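Local coordinates for protein AlyGC (Glaciecola chathamensis, PDB 5GKD) that cleaves the marine polysaccharide alginate as a lyase of polysaccharide lyase family 6, probably by beta-elimination, at residues A[150-155]-A[164-169]; A[620-625]-A[638-643]; A[679-684]-A[697-702]. All coordinates share one frame; numbering follows the deposited sequence.

Contact 1: A[150-155]-A[164-169]; sequences MAVRLT and HRIDHN. With PO4 (phosphate ion), chain G.
A water joins the backbone O of Arg-153 to the imidazole of His-164: it donates to that O at 3.0 Å and lies in the plane of the ring beside His-164 NE2, 2.8 Å away. No direct hydrogen bond links 150-155 to 164-169, so this water carries the polar part of the contact. The same ring edge takes Val-152, whose CG1 sits near the imidazole plane, 4.0 Å from His-164 CD2. On the far side of the ring, ND1 is engaged by the backbone N of Asn-133, so polar partners at both nitrogens fix the rotation of the imidazole. The apolar half centres on Ile-166. Met-150, with CG anti to its own N (chi1 176°) and the chain extended beyond, meets it tip to tip, CE lying 3.8 Å from Ile-166 CD1. The Ile-166 and Val-152 side chains slide past each other in opposite directions, Ile-166 CD1 lying 4.0 Å from Val-152 CG2. This is the interior of a right-handed parallel beta-helix, the fold of the pectate lyase-like clan: strands 150-152 and 165-167 belong to different faces of the solenoid, and their inward side chains fill the core between them. Outside the core, Arg-153 turns away and grips a phosphate ion, probably from the crystallisation liquor, through NE to O1 (3.0 Å) and NH2 to O4 (2.6 Å, 147° at the hydrogen). With a leucine at Arg-153, the anion would probably lose both of these N-H donors and their positive charge, leaving it to Tyr-129 and Arg-94.

Contact 2: A[620-625]-A[638-643]; sequences AIAKVY and VVMNNN
Met-640 and Ile-621 slide past each other in opposite directions, so that the thioether end of one lies alongside the branch methyl of the other. Ile-621 CG2 is 4.0 Å from Met-640 CE and 4.1 Å from its SD, touching sulfur and methyl together. The methionine gets there with CG beside its own backbone N (chi1 -62°) and the rest of the chain stretched out, which carries the methyl across the interior to the other strand. At its end CE also meets the CB of Ala-622, at 4.1 Å, and thus spans two consecutive residues of 620-625. The small alanine side chain points toward the methionine and lets the long one end against it. Further along, Val-624 and Val-638 turn their side chains toward each other, but their nearest methyls, Val-624 CG1 and Val-638 CG2, are 4.4 Å apart, a looser meeting than the one around the sulfur. The backbones stay well separated: the CA atoms of Ile-621 and Met-640 are 10.4 Å apart, and side chains alone bridge the interval. Strands 622-625 and 637-641 lie on different faces of the second parallel beta-helix of the chain, and side chains of adjoining strands pack around the pair. Leu-607 and Ile-609 of strand 606-610 touch Met-640, as does Leu-660 of strand 660-663. Away from this interior Tyr-625 stacks on His-663, and its OH is hydrogen-bonded to Asp-598, with Lys-655 of the second subunit as a weak second partner. Between the segments there is neither a hydrogen bond nor an ion pair. Buried methyls and a thioether make up the whole junction, which implies cohesion by dispersion and exclusion of water, with little directional constraint on how the side chains meet.

Contact 3: A[679-684]-A[697-702]; sequences APIIFE and NVFEGT
Ile-681 sets its terminal methyl against the rim of the Phe-699 ring: CD1 lies 3.7 Å from CE1 and 4.0 Å from CZ, close to the plane of the ring and not over a face. The two side chains cross at about a right angle. With CG1 of Ile-681 beside its own N (chi1 -63°) and CD1 extended beyond it, the end of the chain comes nearer to Phe-699 than its first bond would suggest. The second touch is at the turn, where Thr-702 CG2 rests 3.6 Å from the backbone O of Ala-679 and 4.1 Å from Pro-680 CA. Thr-702 is held from the other side of its branch, OG1 being hydrogen-bonded to the O of Phe-675 and the N of Ser-678. In the next shell, Phe-675 meets both Ile-681 and the ring of Phe-699, the two ring planes inclined at about 30°. Ser-659 OG bonds to the O of Ala-679, and Pro-705 and Asn-723 touch Phe-699. Such inward packing between strands on different faces is characteristic of a parallel beta-helix, here near its C-terminal end.

How the contacts relate
From the N terminus, contact 1 closes a short loop of eight residues between strands 150-152 and 165-167, joining two faces of the N-terminal beta-helix. The chain then runs on into the second beta-helix, where contact 2 closes a loop of twelve residues between strands 622-625 and 637-641, and contact 3 one of twelve between strands 681-685 and 691-700. All three follow in series; none nests or crosses. Contact 1 lies across the chain's centre from the others, about 42 Å from contact 2 and about 51 Å from contact 3, centre to centre. Contacts 2 and 3, centres about 11 Å apart, tie together the same two groups of parallel strands without touching.

Contact 1: A[150-155]-A[164-169]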
loop_
_atom_site.group_PDB
_atom_site.type_symbol
_atom_site.label_atom_id
_atom_site.label_comp_id
_atom_site.label_asym_id
_atom_site.label_seq_id
_atom_site.Cartn_x
_atom_site.Cartn_y
_atom_site.Cartn_z
ATOM N N MET A 150 10.362 -14.837 -20.321
ATOM C CA MET A 150 10.490 -16.218 -20.758
ATOM C C MET A 150 11.733 -16.838 -20.153
ATOM O O MET A 150 12.797 -16.219 -20.154
ATOM C CB MET A 150 10.580 -16.324 -22.270
ATOM C CG MET A 150 10.807 -17.741 -22.746
ATOM S SD MET A 150 10.693 -17.853 -24.523
ATOM C CE MET A 150 10.700 -19.631 -24.733
ATOM N N ALA A 151 11.598 -18.066 -19.660
ATOM C CA ALA A 151 12.723 -18.770 -19.076
ATOM C C ALA A 151 12.708 -20.236 -19.499
ATOM O O ALA A 151 11.663 -20.801 -19.824
ATOM C CB ALA A 151 12.712 -18.646 -17.547
ATOM N N VAL A 152 13.891 -20.836 -19.516
ATOM C CA VAL A 152 14.083 -22.279 -19.638
ATOM C C VAL A 152 14.483 -22.783 -18.262
ATOM O O VAL A 152 15.484 -22.321 -17.707
ATOM C CB VAL A 152 15.176 -22.617 -20.665
ATOM C CG1 VAL A 152 15.581 -24.071 -20.546
ATOM C CG2 VAL A 152 14.728 -22.288 -22.067
ATOM N N ARG A 153 13.704 -23.695 -17.700
ATOM C CA ARG A 153 13.990 -24.258 -16.388
ATOM C C ARG A 153 14.838 -25.510 -16.519
ATOM O O ARG A 153 14.691 -26.281 -17.461
ATOM C CB ARG A 153 12.712 -24.639 -15.634
ATOM C CG ARG A 153 11.907 -23.510 -15.100
ATOM C CD ARG A 153 12.576 -22.844 -13.916
ATOM N NE ARG A 153 12.064 -23.249 -12.609
ATOM C CZ ARG A 153 12.805 -23.185 -11.507
ATOM N NH1 ARG A 153 14.069 -22.785 -11.590
ATOM N NH2 ARG A 153 12.317 -23.537 -10.329
ATOM N N LEU A 154 15.658 -25.757 -15.505
ATOM C CA LEU A 154 16.604 -26.864 -15.529
ATOM C C LEU A 154 16.540 -27.671 -14.242
ATOM O O LEU A 154 17.537 -28.257 -13.816
ATOM C CB LEU A 154 18.015 -26.339 -15.749
ATOM C CG LEU A 154 18.157 -25.578 -17.060
ATOM C CD1 LEU A 154 19.508 -24.899 -17.075
ATOM C CD2 LEU A 154 17.997 -26.531 -18.220
ATOM N N THR A 155 15.377 -27.700 -13.605
ATOM C CA THR A 155 15.351 -28.097 -12.209
ATOM C C THR A 155 15.580 -29.586 -12.022
ATOM O O THR A 155 16.025 -29.990 -10.950
ATOM C CB THR A 155 14.049 -27.625 -11.561
ATOM O OG1 THR A 155 12.944 -27.971 -12.380
ATOM C CG2 THR A 155 14.077 -26.132 -11.444
ATOM N N HIS A 164 16.373 -27.220 -26.605
ATOM C CA HIS A 164 15.222 -26.390 -26.931
ATOM C C HIS A 164 15.607 -25.372 -27.993
ATOM O O HIS A 164 16.748 -24.911 -28.051
ATOM C CB HIS A 164 14.701 -25.655 -25.686
ATOM C CG HIS A 164 14.056 -26.543 -24.664
ATOM N ND1 HIS A 164 13.265 -27.617 -24.994
ATOM C CD2 HIS A 164 14.080 -26.497 -23.309
ATOM C CE1 HIS A 164 12.824 -28.195 -23.890
ATOM N NE2 HIS A 164 13.320 -27.545 -22.853
ATOM N N ARG A 165 14.650 -25.025 -28.842
ATOM C CA ARG A 165 14.857 -24.056 -29.909
ATOM C C ARG A 165 13.902 -22.876 -29.732
ATOM O O ARG A 165 12.679 -23.058 -29.684
ATOM C CB ARG A 165 14.669 -24.711 -31.273
ATOM C CG ARG A 165 14.897 -23.748 -32.417
ATOM C CD ARG A 165 14.739 -24.387 -33.801
ATOM N NE ARG A 165 14.936 -23.370 -34.826
ATOM C CZ ARG A 165 14.515 -23.458 -36.081
ATOM N NH1 ARG A 165 13.859 -24.535 -36.500
ATOM N NH2 ARG A 165 14.750 -22.455 -36.909
ATOM N N ILE A 166 14.462 -21.671 -29.635
ATOM C CA ILE A 166 13.697 -20.444 -29.430
ATOM C C ILE A 166 14.035 -19.502 -30.576
ATOM O O ILE A 166 15.124 -18.920 -30.605
ATOM C CB ILE A 166 14.001 -19.812 -28.066
ATOM C CG1 ILE A 166 13.708 -20.824 -26.949
ATOM C CG2 ILE A 166 13.247 -18.483 -27.906
ATOM C CD1 ILE A 166 14.285 -20.467 -25.594
ATOM N N ASP A 167 13.123 -19.364 -31.539
ATOM C CA ASP A 167 13.515 -18.745 -32.794
ATOM C C ASP A 167 12.385 -17.919 -33.376
ATOM O O ASP A 167 11.209 -18.218 -33.176
ATOM C CB ASP A 167 13.968 -19.794 -33.821
ATOM C CG ASP A 167 12.840 -20.699 -34.276
ATOM O OD1 ASP A 167 12.567 -21.683 -33.580
ATOM O OD2 ASP A 167 12.225 -20.431 -35.329
ATOM N N HIS A 168 12.770 -16.870 -34.108
ATOM C CA HIS A 168 11.841 -16.046 -34.879
ATOM C C HIS A 168 10.740 -15.440 -34.024
ATOM O O HIS A 168 9.636 -15.207 -34.509
ATOM C CB HIS A 168 11.217 -16.851 -36.022
ATOM C CG HIS A 168 12.202 -17.294 -37.050
ATOM N ND1 HIS A 168 12.799 -18.537 -37.022
ATOM C CD2 HIS A 168 12.714 -16.652 -38.125
ATOM C CE1 HIS A 168 13.623 -18.644 -38.047
ATOM N NE2 HIS A 168 13.592 -17.513 -38.727
ATOM N N ASN A 169 11.005 -15.181 -32.755
ATOM C CA ASN A 169 10.014 -14.555 -31.898
ATOM C C ASN A 169 10.180 -13.042 -31.919
ATOM O O ASN A 169 11.285 -12.515 -32.107
ATOM C CB ASN A 169 10.131 -15.068 -30.470
ATOM C CG ASN A 169 9.830 -16.548 -30.372
ATOM O OD1 ASN A 169 8.694 -16.960 -30.581
ATOM N ND2 ASN A 169 10.843 -17.351 -30.061
HETATM P P PO4 G . 8.942 -24.058 -10.453
HETATM O O1 PO4 G . 9.599 -24.653 -11.677
HETATM O O2 PO4 G . 7.826 -24.936 -9.926
HETATM O O3 PO4 G . 8.407 -22.698 -10.834
HETATM O O4 PO4 G . 9.960 -23.912 -9.347
HETATM O O HOH W 1 13.858 -27.473 -20.066
#

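Contact 2: A[620-625]-A[638-643]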
loop_
_atom_site.group_PDB
_atom_site.type_symbol
_atom_site.label_atom_id
_atom_site.label_comp_id
_atom_site.label_asym_id
_atom_site.label_seq_id
_atom_site.Cartn_x
_atom_site.Cartn_y
_atom_site.Cartn_z
ATOM N N ALA A 620 11.525 18.203 2.519
ATOM C CA ALA A 620 12.589 18.140 1.531
ATOM C C ALA A 620 12.053 18.417 0.134
ATOM O O ALA A 620 10.908 18.104 -0.190
ATOM C CB ALA A 620 13.283 16.782 1.556
ATOM N N ILE A 621 12.907 19.036 -0.683
ATOM C CA ILE A 621 12.712 19.065 -2.131
ATOM C C ILE A 621 12.430 17.662 -2.661
ATOM O O ILE A 621 11.516 17.447 -3.464
ATOM C CB ILE A 621 13.957 19.662 -2.809
ATOM C CG1 ILE A 621 14.228 21.076 -2.290
ATOM C CG2 ILE A 621 13.835 19.592 -4.325
ATOM C CD1 ILE A 621 15.658 21.547 -2.567
ATOM N N ALA A 622 13.236 16.691 -2.247
ATOM C CA ALA A 622 13.059 15.329 -2.720
ATOM C C ALA A 622 13.682 14.376 -1.716
ATOM O O ALA A 622 14.761 14.643 -1.185
ATOM C CB ALA A 622 13.690 15.121 -4.102
ATOM N N LYS A 623 12.985 13.283 -1.451
ATOM C CA LYS A 623 13.523 12.151 -0.714
ATOM C C LYS A 623 13.425 10.975 -1.665
ATOM O O LYS A 623 12.318 10.556 -2.017
ATOM C CB LYS A 623 12.733 11.881 0.569
ATOM C CG LYS A 623 12.384 13.117 1.379
ATOM C CD LYS A 623 11.816 12.737 2.728
ATOM C CE LYS A 623 11.887 13.929 3.682
ATOM N NZ LYS A 623 11.377 13.632 5.033
ATOM N N VAL A 624 14.554 10.474 -2.136
ATOM C CA VAL A 624 14.497 9.385 -3.092
ATOM C C VAL A 624 15.430 8.268 -2.640
ATOM O O VAL A 624 16.563 8.515 -2.212
ATOM C CB VAL A 624 14.756 9.857 -4.539
ATOM C CG1 VAL A 624 15.092 11.330 -4.615
ATOM C CG2 VAL A 624 15.721 8.997 -5.237
ATOM N N TYR A 625 14.910 7.039 -2.662
ATOM C CA TYR A 625 15.514 5.938 -1.932
ATOM C C TYR A 625 15.522 4.680 -2.787
ATOM O O TYR A 625 14.499 4.305 -3.360
ATOM C CB TYR A 625 14.748 5.707 -0.616
ATOM C CG TYR A 625 15.326 4.641 0.275
ATOM C CD1 TYR A 625 15.031 3.293 0.076
ATOM C CD2 TYR A 625 16.134 4.982 1.343
ATOM C CE1 TYR A 625 15.557 2.321 0.897
ATOM C CE2 TYR A 625 16.656 4.031 2.172
ATOM C CZ TYR A 625 16.373 2.700 1.950
ATOM O OH TYR A 625 16.916 1.771 2.788
ATOM N N VAL A 638 19.113 11.765 -10.590
ATOM C CA VAL A 638 18.607 12.988 -9.974
ATOM C C VAL A 638 19.436 14.158 -10.489
ATOM O O VAL A 638 20.643 14.231 -10.234
ATOM C CB VAL A 638 18.649 12.910 -8.442
ATOM C CG1 VAL A 638 18.126 14.183 -7.838
ATOM C CG2 VAL A 638 17.834 11.731 -7.973
ATOM N N VAL A 639 18.795 15.060 -11.221
ATOM C CA VAL A 639 19.469 16.148 -11.918
ATOM C C VAL A 639 18.767 17.437 -11.532
ATOM O O VAL A 639 17.576 17.595 -11.809
ATOM C CB VAL A 639 19.443 15.960 -13.444
ATOM C CG1 VAL A 639 19.963 17.210 -14.141
ATOM C CG2 VAL A 639 20.239 14.744 -13.852
ATOM N N MET A 640 19.491 18.350 -10.881
ATOM C CA MET A 640 18.906 19.611 -10.437
ATOM C C MET A 640 19.848 20.764 -10.747
ATOM O O MET A 640 20.941 20.843 -10.182
ATOM C CB MET A 640 18.576 19.569 -8.951
ATOM C CG MET A 640 17.560 18.520 -8.612
ATOM S SD MET A 640 16.805 18.745 -7.011
ATOM C CE MET A 640 15.711 17.301 -6.982
ATOM N N ASN A 641 19.408 21.672 -11.622
ATOM C CA ASN A 641 20.246 22.741 -12.138
ATOM C C ASN A 641 19.503 24.065 -12.118
ATOM O O ASN A 641 18.324 24.136 -12.478
ATOM C CB ASN A 641 20.700 22.480 -13.577
ATOM C CG ASN A 641 21.404 21.168 -13.734
ATOM O OD1 ASN A 641 22.167 20.746 -12.863
ATOM N ND2 ASN A 641 21.151 20.500 -14.849
ATOM N N ASN A 642 20.223 25.122 -11.739
ATOM C CA ASN A 642 19.782 26.493 -11.978
ATOM C C ASN A 642 18.521 26.827 -11.194
ATOM O O ASN A 642 17.685 27.598 -11.654
ATOM C CB ASN A 642 19.577 26.751 -13.476
ATOM C CG ASN A 642 20.876 26.692 -14.254
ATOM O OD1 ASN A 642 21.629 27.657 -14.230
ATOM N ND2 ASN A 642 21.166 25.561 -14.923
ATOM N N ASN A 643 18.384 26.255 -10.006
ATOM C CA ASN A 643 17.242 26.518 -9.147
ATOM C C ASN A 643 17.646 27.451 -8.016
ATOM O O ASN A 643 18.814 27.559 -7.653
ATOM C CB ASN A 643 16.669 25.222 -8.541
ATOM C CG ASN A 643 16.367 24.162 -9.578
ATOM O OD1 ASN A 643 15.389 24.250 -10.323
ATOM N ND2 ASN A 643 17.205 23.153 -9.627
#

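Contact 3: A[679-684]-A[697-702]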
loop_
_atom_site.group_PDB
_atom_site.type_symbol
_atom_site.label_atom_id
_atom_site.label_comp_id
_atom_site.label_asym_id
_atom_site.label_seq_id
_atom_site.Cartn_x
_atom_site.Cartn_y
_atom_site.Cartn_z
ATOM N N ALA A 679 18.261 23.412 4.909
ATOM C CA ALA A 679 18.892 22.199 5.368
ATOM C C ALA A 679 19.834 21.677 4.281
ATOM O O ALA A 679 19.668 21.990 3.104
ATOM C CB ALA A 679 17.821 21.167 5.730
ATOM N N PRO A 680 20.836 20.891 4.656
ATOM C CA PRO A 680 21.860 20.475 3.687
ATOM C C PRO A 680 21.349 19.437 2.691
ATOM O O PRO A 680 20.279 18.841 2.837
ATOM C CB PRO A 680 22.944 19.883 4.582
ATOM C CG PRO A 680 22.191 19.370 5.764
ATOM C CD PRO A 680 21.137 20.396 6.013
ATOM N N ILE A 681 22.143 19.248 1.643
ATOM C CA ILE A 681 22.026 18.099 0.754
ATOM C C ILE A 681 22.696 16.905 1.423
ATOM O O ILE A 681 23.777 17.042 1.999
ATOM C CB ILE A 681 22.692 18.408 -0.599
ATOM C CG1 ILE A 681 21.984 19.553 -1.310
ATOM C CG2 ILE A 681 22.758 17.166 -1.475
ATOM C CD1 ILE A 681 22.793 20.075 -2.488
ATOM N N ILE A 682 22.073 15.728 1.366
ATOM C CA ILE A 682 22.653 14.551 2.008
ATOM C C ILE A 682 22.659 13.393 1.026
ATOM O O ILE A 682 21.600 12.988 0.530
ATOM C CB ILE A 682 21.916 14.143 3.294
ATOM C CG1 ILE A 682 21.942 15.273 4.324
ATOM C CG2 ILE A 682 22.577 12.899 3.888
ATOM C CD1 ILE A 682 21.369 14.889 5.672
ATOM N N PHE A 683 23.846 12.858 0.760
ATOM C CA PHE A 683 24.018 11.673 -0.059
ATOM C C PHE A 683 24.249 10.470 0.840
ATOM O O PHE A 683 25.030 10.538 1.796
ATOM C CB PHE A 683 25.190 11.832 -1.033
ATOM C CG PHE A 683 24.974 12.900 -2.051
ATOM C CD1 PHE A 683 24.193 12.661 -3.159
ATOM C CD2 PHE A 683 25.537 14.150 -1.892
ATOM C CE1 PHE A 683 23.974 13.656 -4.093
ATOM C CE2 PHE A 683 25.324 15.145 -2.818
ATOM C CZ PHE A 683 24.542 14.898 -3.919
ATOM N N GLU A 684 23.547 9.388 0.543
ATOM C CA GLU A 684 23.780 8.084 1.138
ATOM C C GLU A 684 24.068 7.137 -0.036
ATOM O O GLU A 684 23.172 6.503 -0.599
ATOM C CB GLU A 684 22.568 7.666 2.021
ATOM C CG GLU A 684 22.331 8.621 3.208
ATOM C CD GLU A 684 21.226 8.185 4.163
ATOM O OE1 GLU A 684 20.355 7.394 3.752
ATOM O OE2 GLU A 684 21.225 8.638 5.336
ATOM N N ASN A 697 27.429 25.627 -7.113
ATOM C CA ASN A 697 26.296 26.021 -6.287
ATOM C C ASN A 697 26.706 27.067 -5.250
ATOM O O ASN A 697 27.878 27.211 -4.900
ATOM C CB ASN A 697 25.682 24.803 -5.584
ATOM C CG ASN A 697 25.304 23.686 -6.562
ATOM O OD1 ASN A 697 24.211 23.696 -7.132
ATOM N ND2 ASN A 697 26.225 22.727 -6.774
ATOM N N VAL A 698 25.716 27.798 -4.752
ATOM C CA VAL A 698 25.892 28.690 -3.614
ATOM C C VAL A 698 25.160 28.095 -2.421
ATOM O O VAL A 698 23.946 27.860 -2.484
ATOM C CB VAL A 698 25.381 30.108 -3.913
ATOM C CG1 VAL A 698 25.455 30.950 -2.667
ATOM C CG2 VAL A 698 26.173 30.736 -5.050
ATOM N N PHE A 699 25.881 27.881 -1.327
ATOM C CA PHE A 699 25.285 27.434 -0.071
ATOM C C PHE A 699 25.416 28.557 0.955
ATOM O O PHE A 699 26.352 28.588 1.752
ATOM C CB PHE A 699 25.956 26.130 0.430
ATOM C CG PHE A 699 25.840 24.979 -0.527
ATOM C CD1 PHE A 699 24.646 24.290 -0.659
ATOM C CD2 PHE A 699 26.918 24.592 -1.305
ATOM C CE1 PHE A 699 24.536 23.241 -1.553
ATOM C CE2 PHE A 699 26.809 23.528 -2.189
ATOM C CZ PHE A 699 25.614 22.865 -2.314
ATOM N N GLU A 700 24.456 29.478 0.945
ATOM C CA GLU A 700 24.470 30.625 1.846
ATOM C C GLU A 700 23.522 30.376 3.012
ATOM O O GLU A 700 22.307 30.247 2.818
ATOM C CB GLU A 700 24.083 31.917 1.129
ATOM C CG GLU A 700 24.002 33.087 2.099
ATOM C CD GLU A 700 24.065 34.435 1.421
ATOM O OE1 GLU A 700 24.370 34.480 0.214
ATOM O OE2 GLU A 700 23.811 35.453 2.099
ATOM N N GLY A 701 24.073 30.337 4.219
ATOM C CA GLY A 701 23.293 29.921 5.358
ATOM C C GLY A 701 22.833 28.485 5.294
ATOM O O GLY A 701 21.846 28.132 5.937
ATOM N N THR A 702 23.524 27.647 4.523
ATOM C CA THR A 702 23.195 26.240 4.349
ATOM C C THR A 702 24.468 25.425 4.532
ATOM O O THR A 702 25.478 25.710 3.868
ATOM C CB THR A 702 22.607 25.976 2.952
ATOM O OG1 THR A 702 21.429 26.767 2.752
ATOM C CG2 THR A 702 22.284 24.480 2.770
#